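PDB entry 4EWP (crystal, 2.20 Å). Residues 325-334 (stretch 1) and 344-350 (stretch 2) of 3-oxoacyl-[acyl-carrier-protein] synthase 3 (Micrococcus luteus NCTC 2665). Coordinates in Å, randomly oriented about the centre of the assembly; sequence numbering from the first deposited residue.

Stretch 1, residues 325-334: ELSGGLALQI
Stretch 2 (344-350) AQVVRLP

Strands 330-334 and 344-348 run antiparallel, their N-to-C directions 155° apart and their axes 4.5 Å apart at closest approach; the stretches together bury 801 Å². Stretch 1 opens with a 3-10 segment. Glu-325 (chi1 p) makes no contact, whereas Leu-326 (m, t) sets CB 4.0 Å from Leu-349 CD1.

A type II turn spans Leu-326 to Gly-329, closed by Gly-329 N to Leu-326 O at 2.7 Å. Ser-327 (-52/126, chi1 t) gives a weak hydrogen bond from OG to Pro-350 O, 3.3 Å. Gly-328 (93/-8) adopts a backbone that would jam a CB against the preceding carbonyl; its N donates to Leu-349 O (2.8 Å, 155°), and its O receives Arg-348 NE (3.1 Å, 168°), lying near the guanidinium plane. At Gly-329 (-89/165) a CB would clash with Leu-326 O, and O accepts from Leu-349 N (2.8 Å, 174°).

Leu-330 (-90/134; m, t) pairs with Arg-348 (t, 139°, -104°, 132°) without backbone hydrogen bonds, CA to CA 4.6 Å. Leu-330 CD2 covers one guanidinium face, 3.6 Å from Arg-348 NH2, and Leu-330 CB lies 4.1 Å from Val-346 CG1. Ala-331 (-126/132) forms a hydrogen-bonded pair with Val-347 (m): Ala-331 N to Val-347 O, 2.7 Å, and Val-347 N to Ala-331 O, 2.8 Å. Ala-331 CB, a single methyl, sits 3.5 Å from CD2 of the buried Leu-349 (m, t).

Leu-332 (-89/123; t, p) shares the face of Leu-330, with CD1 4.0 Å from CG2 of Val-346 (chi1 t). Gln-333 (-119/138; p, t), on the Ala-331 face, pairs with Gln-345 (m, 96°): Gln-333 N to Gln-345 O is 2.9 Å, Gln-345 N to Gln-333 O 3.0 Å. Their buried amides also meet, Gln-333 NE2 donating to Gln-345 OE1 (2.8 Å, 171°); burial is tolerable because Gln-333 OE1 and Gln-345 NE2 are hydrogen-bonded elsewhere in the structure. Finally, Ile-334 (-152/120; t, t) packs CG1 3.8 Å from Ala-344 CB, where the CA atoms of Ile-334 and Ala-344 approach to 4.1 Å.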

ATOM      1  N   GLU A 325     -17.408  27.162  11.808  1.00 41.31           N
ATOM      2  CA  GLU A 325     -18.766  26.708  12.102  1.00 45.32           C
ATOM      3  C   GLU A 325     -19.180  25.449  11.318  1.00 44.24           C
ATOM      4  O   GLU A 325     -20.236  24.864  11.587  1.00 42.74           O
ATOM      5  CB  GLU A 325     -19.769  27.841  11.858  1.00 52.82           C
ATOM      6  CG  GLU A 325     -19.963  28.205  10.385  1.00 61.51           C
ATOM      7  CD  GLU A 325     -18.856  29.096   9.812  1.00 66.38           C
ATOM      8  OE1 GLU A 325     -18.002  29.585  10.586  1.00 69.35           O
ATOM      9  OE2 GLU A 325     -18.851  29.314   8.579  1.00 65.31           O
ATOM     10  N   LEU A 326     -18.361  25.040  10.350  1.00 41.52           N
ATOM     11  CA  LEU A 326     -18.644  23.828   9.578  1.00 40.36           C
ATOM     12  C   LEU A 326     -18.405  22.562  10.410  1.00 37.50           C
ATOM     13  O   LEU A 326     -18.922  21.490  10.085  1.00 37.25           O
ATOM     14  CB  LEU A 326     -17.798  23.779   8.305  1.00 42.44           C
ATOM     15  CG  LEU A 326     -18.009  24.873   7.258  1.00 48.83           C
ATOM     16  CD1 LEU A 326     -16.904  24.803   6.215  1.00 49.93           C
ATOM     17  CD2 LEU A 326     -19.383  24.774   6.606  1.00 49.03           C
ATOM     18  N   SER A 327     -17.611  22.690  11.470  1.00 34.88           N
ATOM     19  CA  SER A 327     -17.358  21.584  12.385  1.00 35.95           C
ATOM     20  C   SER A 327     -18.678  20.986  12.843  1.00 36.64           C
ATOM     21  O   SER A 327     -19.543  21.699  13.321  1.00 38.16           O
ATOM     22  CB  SER A 327     -16.559  22.084  13.588  1.00 40.42           C
ATOM     23  OG  SER A 327     -16.711  21.233  14.708  1.00 45.20           O
ATOM     24  N   GLY A 328     -18.845  19.676  12.681  1.00 36.31           N
ATOM     25  CA  GLY A 328     -20.107  19.027  13.015  1.00 33.00           C
ATOM     26  C   GLY A 328     -21.045  18.918  11.819  1.00 35.17           C
ATOM     27  O   GLY A 328     -22.093  18.269  11.898  1.00 35.81           O
ATOM     28  N   GLY A 329     -20.674  19.565  10.713  1.00 30.04           N
ATOM     29  CA  GLY A 329     -21.464  19.527   9.493  1.00 28.72           C
ATOM     30  C   GLY A 329     -21.066  18.356   8.607  1.00 30.13           C
ATOM     31  O   GLY A 329     -20.021  17.757   8.810  1.00 29.26           O
ATOM     32  N   LEU A 330     -21.899  18.031   7.625  1.00 33.33           N
ATOM     33  CA  LEU A 330     -21.611  16.925   6.712  1.00 32.12           C
ATOM     34  C   LEU A 330     -20.825  17.382   5.484  1.00 33.15           C
ATOM     35  O   LEU A 330     -21.160  18.391   4.862  1.00 31.65           O
ATOM     36  CB  LEU A 330     -22.903  16.251   6.253  1.00 25.63           C
ATOM     37  CG  LEU A 330     -23.756  15.626   7.354  1.00 29.20           C
ATOM     38  CD1 LEU A 330     -25.044  15.082   6.755  1.00 33.22           C
ATOM     39  CD2 LEU A 330     -22.976  14.534   8.065  1.00 22.20           C
ATOM     40  N   ALA A 331     -19.791  16.620   5.140  1.00 28.93           N
ATOM     41  CA  ALA A 331     -18.980  16.891   3.961  1.00 27.16           C
ATOM     42  C   ALA A 331     -18.907  15.657   3.067  1.00 29.50           C
ATOM     43  O   ALA A 331     -18.661  14.543   3.538  1.00 24.52           O
ATOM     44  CB  ALA A 331     -17.574  17.321   4.371  1.00 22.57           C
ATOM     45  N   LEU A 332     -19.136  15.859   1.774  1.00 31.39           N
ATOM     46  CA  LEU A 332     -18.910  14.812   0.787  1.00 25.23           C
ATOM     47  C   LEU A 332     -17.461  14.922   0.331  1.00 21.99           C
ATOM     48  O   LEU A 332     -17.029  15.980  -0.138  1.00 22.96           O
ATOM     49  CB  LEU A 332     -19.852  14.985  -0.414  1.00 27.53           C
ATOM     50  CG  LEU A 332     -19.667  14.104  -1.655  1.00 26.49           C
ATOM     51  CD1 LEU A 332     -19.897  12.641  -1.309  1.00 27.40           C
ATOM     52  CD2 LEU A 332     -20.622  14.538  -2.731  1.00 28.24           C
ATOM     53  N   GLN A 333     -16.702  13.845   0.484  1.00 19.12           N
ATOM     54  CA  GLN A 333     -15.329  13.823  -0.010  1.00 20.07           C
ATOM     55  C   GLN A 333     -15.217  12.723  -1.027  1.00 21.52           C
ATOM     56  O   GLN A 333     -15.773  11.637  -0.845  1.00 23.98           O
ATOM     57  CB  GLN A 333     -14.325  13.610   1.118  1.00 20.32           C
ATOM     58  CG  GLN A 333     -14.672  12.443   1.991  1.00 20.34           C
ATOM     59  CD  GLN A 333     -13.703  12.311   3.141  1.00 24.75           C
ATOM     60  OE1 GLN A 333     -13.260  13.318   3.715  1.00 25.46           O
ATOM     61  NE2 GLN A 333     -13.346  11.066   3.478  1.00 17.40           N
ATOM     62  N   ILE A 334     -14.518  13.011  -2.114  1.00 18.07           N
ATOM     63  CA  ILE A 334     -14.424  12.054  -3.198  1.00 20.67           C
ATOM     64  C   ILE A 334     -13.110  12.273  -3.923  1.00 22.62           C
ATOM     65  O   ILE A 334     -12.839  13.377  -4.407  1.00 21.11           O
ATOM     66  CB  ILE A 334     -15.615  12.193  -4.163  1.00 22.98           C
ATOM     67  CG1 ILE A 334     -15.468  11.222  -5.334  1.00 19.40           C
ATOM     68  CG2 ILE A 334     -15.730  13.632  -4.689  1.00 21.00           C
ATOM     69  CD1 ILE A 334     -16.747  11.088  -6.147  1.00 17.50           C
ATOM     70  N   ALA A 344     -15.176   7.497  -2.199  1.00 22.28           N
ATOM     71  CA  ALA A 344     -16.005   8.572  -1.668  1.00 21.09           C
ATOM     72  C   ALA A 344     -16.720   8.197  -0.372  1.00 23.47           C
ATOM     73  O   ALA A 344     -17.107   7.041  -0.180  1.00 24.20           O
ATOM     74  CB  ALA A 344     -17.038   9.021  -2.718  1.00 14.91           C
ATOM     75  N   GLN A 345     -16.924   9.200   0.483  1.00 21.89           N
ATOM     76  CA  GLN A 345     -17.699   9.061   1.717  1.00 20.29           C
ATOM     77  C   GLN A 345     -18.377  10.372   2.061  1.00 21.15           C
ATOM     78  O   GLN A 345     -17.904  11.448   1.691  1.00 21.04           O
ATOM     79  CB  GLN A 345     -16.796   8.711   2.909  1.00 18.06           C
ATOM     80  CG  GLN A 345     -16.046   7.431   2.795  1.00 20.02           C
ATOM     81  CD  GLN A 345     -14.633   7.623   2.280  1.00 20.18           C
ATOM     82  OE1 GLN A 345     -14.160   8.747   2.089  1.00 17.95           O
ATOM     83  NE2 GLN A 345     -13.945   6.515   2.060  1.00 21.76           N
ATOM     84  N   VAL A 346     -19.466  10.290   2.806  1.00 24.02           N
ATOM     85  CA  VAL A 346     -19.955  11.467   3.505  1.00 25.29           C
ATOM     86  C   VAL A 346     -19.420  11.401   4.937  1.00 25.45           C
ATOM     87  O   VAL A 346     -19.472  10.348   5.598  1.00 21.39           O
ATOM     88  CB  VAL A 346     -21.480  11.560   3.475  1.00 28.70           C
ATOM     89  CG1 VAL A 346     -21.960  12.690   4.371  1.00 26.69           C
ATOM     90  CG2 VAL A 346     -21.965  11.762   2.019  1.00 18.95           C
ATOM     91  N   VAL A 347     -18.848  12.502   5.399  1.00 21.98           N
ATOM     92  CA  VAL A 347     -18.256  12.513   6.724  1.00 21.12           C
ATOM     93  C   VAL A 347     -18.751  13.694   7.540  1.00 23.46           C
ATOM     94  O   VAL A 347     -19.002  14.761   7.003  1.00 24.09           O
ATOM     95  CB  VAL A 347     -16.711  12.533   6.682  1.00 17.05           C
ATOM     96  CG1 VAL A 347     -16.168  11.297   5.945  1.00 15.35           C
ATOM     97  CG2 VAL A 347     -16.196  13.828   6.060  1.00 16.71           C
ATOM     98  N   ARG A 348     -18.913  13.474   8.842  1.00 26.72           N
ATOM     99  CA  ARG A 348     -19.179  14.545   9.789  1.00 24.57           C
ATOM    100  C   ARG A 348     -17.858  15.243  10.110  1.00 26.10           C
ATOM    101  O   ARG A 348     -16.945  14.629  10.659  1.00 27.04           O
ATOM    102  CB  ARG A 348     -19.783  13.950  11.053  1.00 27.27           C
ATOM    103  CG  ARG A 348     -20.310  14.971  12.036  1.00 35.83           C
ATOM    104  CD  ARG A 348     -21.618  14.502  12.635  1.00 41.20           C
ATOM    105  NE  ARG A 348     -22.737  15.218  12.032  1.00 49.52           N
ATOM    106  CZ  ARG A 348     -23.843  14.640  11.573  1.00 54.16           C
ATOM    107  NH1 ARG A 348     -23.988  13.320  11.648  1.00 56.69           N
ATOM    108  NH2 ARG A 348     -24.803  15.386  11.036  1.00 54.04           N
ATOM    109  N   LEU A 349     -17.741  16.524   9.770  1.00 26.33           N
ATOM    110  CA  LEU A 349     -16.462  17.210   9.931  1.00 24.96           C
ATOM    111  C   LEU A 349     -16.103  17.362  11.400  1.00 30.65           C
ATOM    112  O   LEU A 349     -16.974  17.615  12.235  1.00 34.91           O
ATOM    113  CB  LEU A 349     -16.490  18.569   9.248  1.00 22.52           C
ATOM    114  CG  LEU A 349     -16.699  18.555   7.732  1.00 22.33           C
ATOM    115  CD1 LEU A 349     -17.145  19.943   7.236  1.00 23.02           C
ATOM    116  CD2 LEU A 349     -15.442  18.095   7.038  1.00 22.72           C
ATOM    117  N   PRO A 350     -14.811  17.205  11.725  1.00 29.77           N
ATOM    118  CA  PRO A 350     -14.310  17.285  13.111  1.00 31.64           C
ATOM    119  C   PRO A 350     -14.461  18.670  13.741  1.00 34.49           C
ATOM    120  O   PRO A 350     -14.441  19.644  12.991  1.00 39.58           O
ATOM    121  CB  PRO A 350     -12.825  16.924  12.978  1.00 29.38           C
ATOM    122  CG  PRO A 350     -12.482  17.163  11.508  1.00 27.50           C
ATOM    123  CD  PRO A 350     -13.752  16.879  10.752  1.00 28.23           C
TER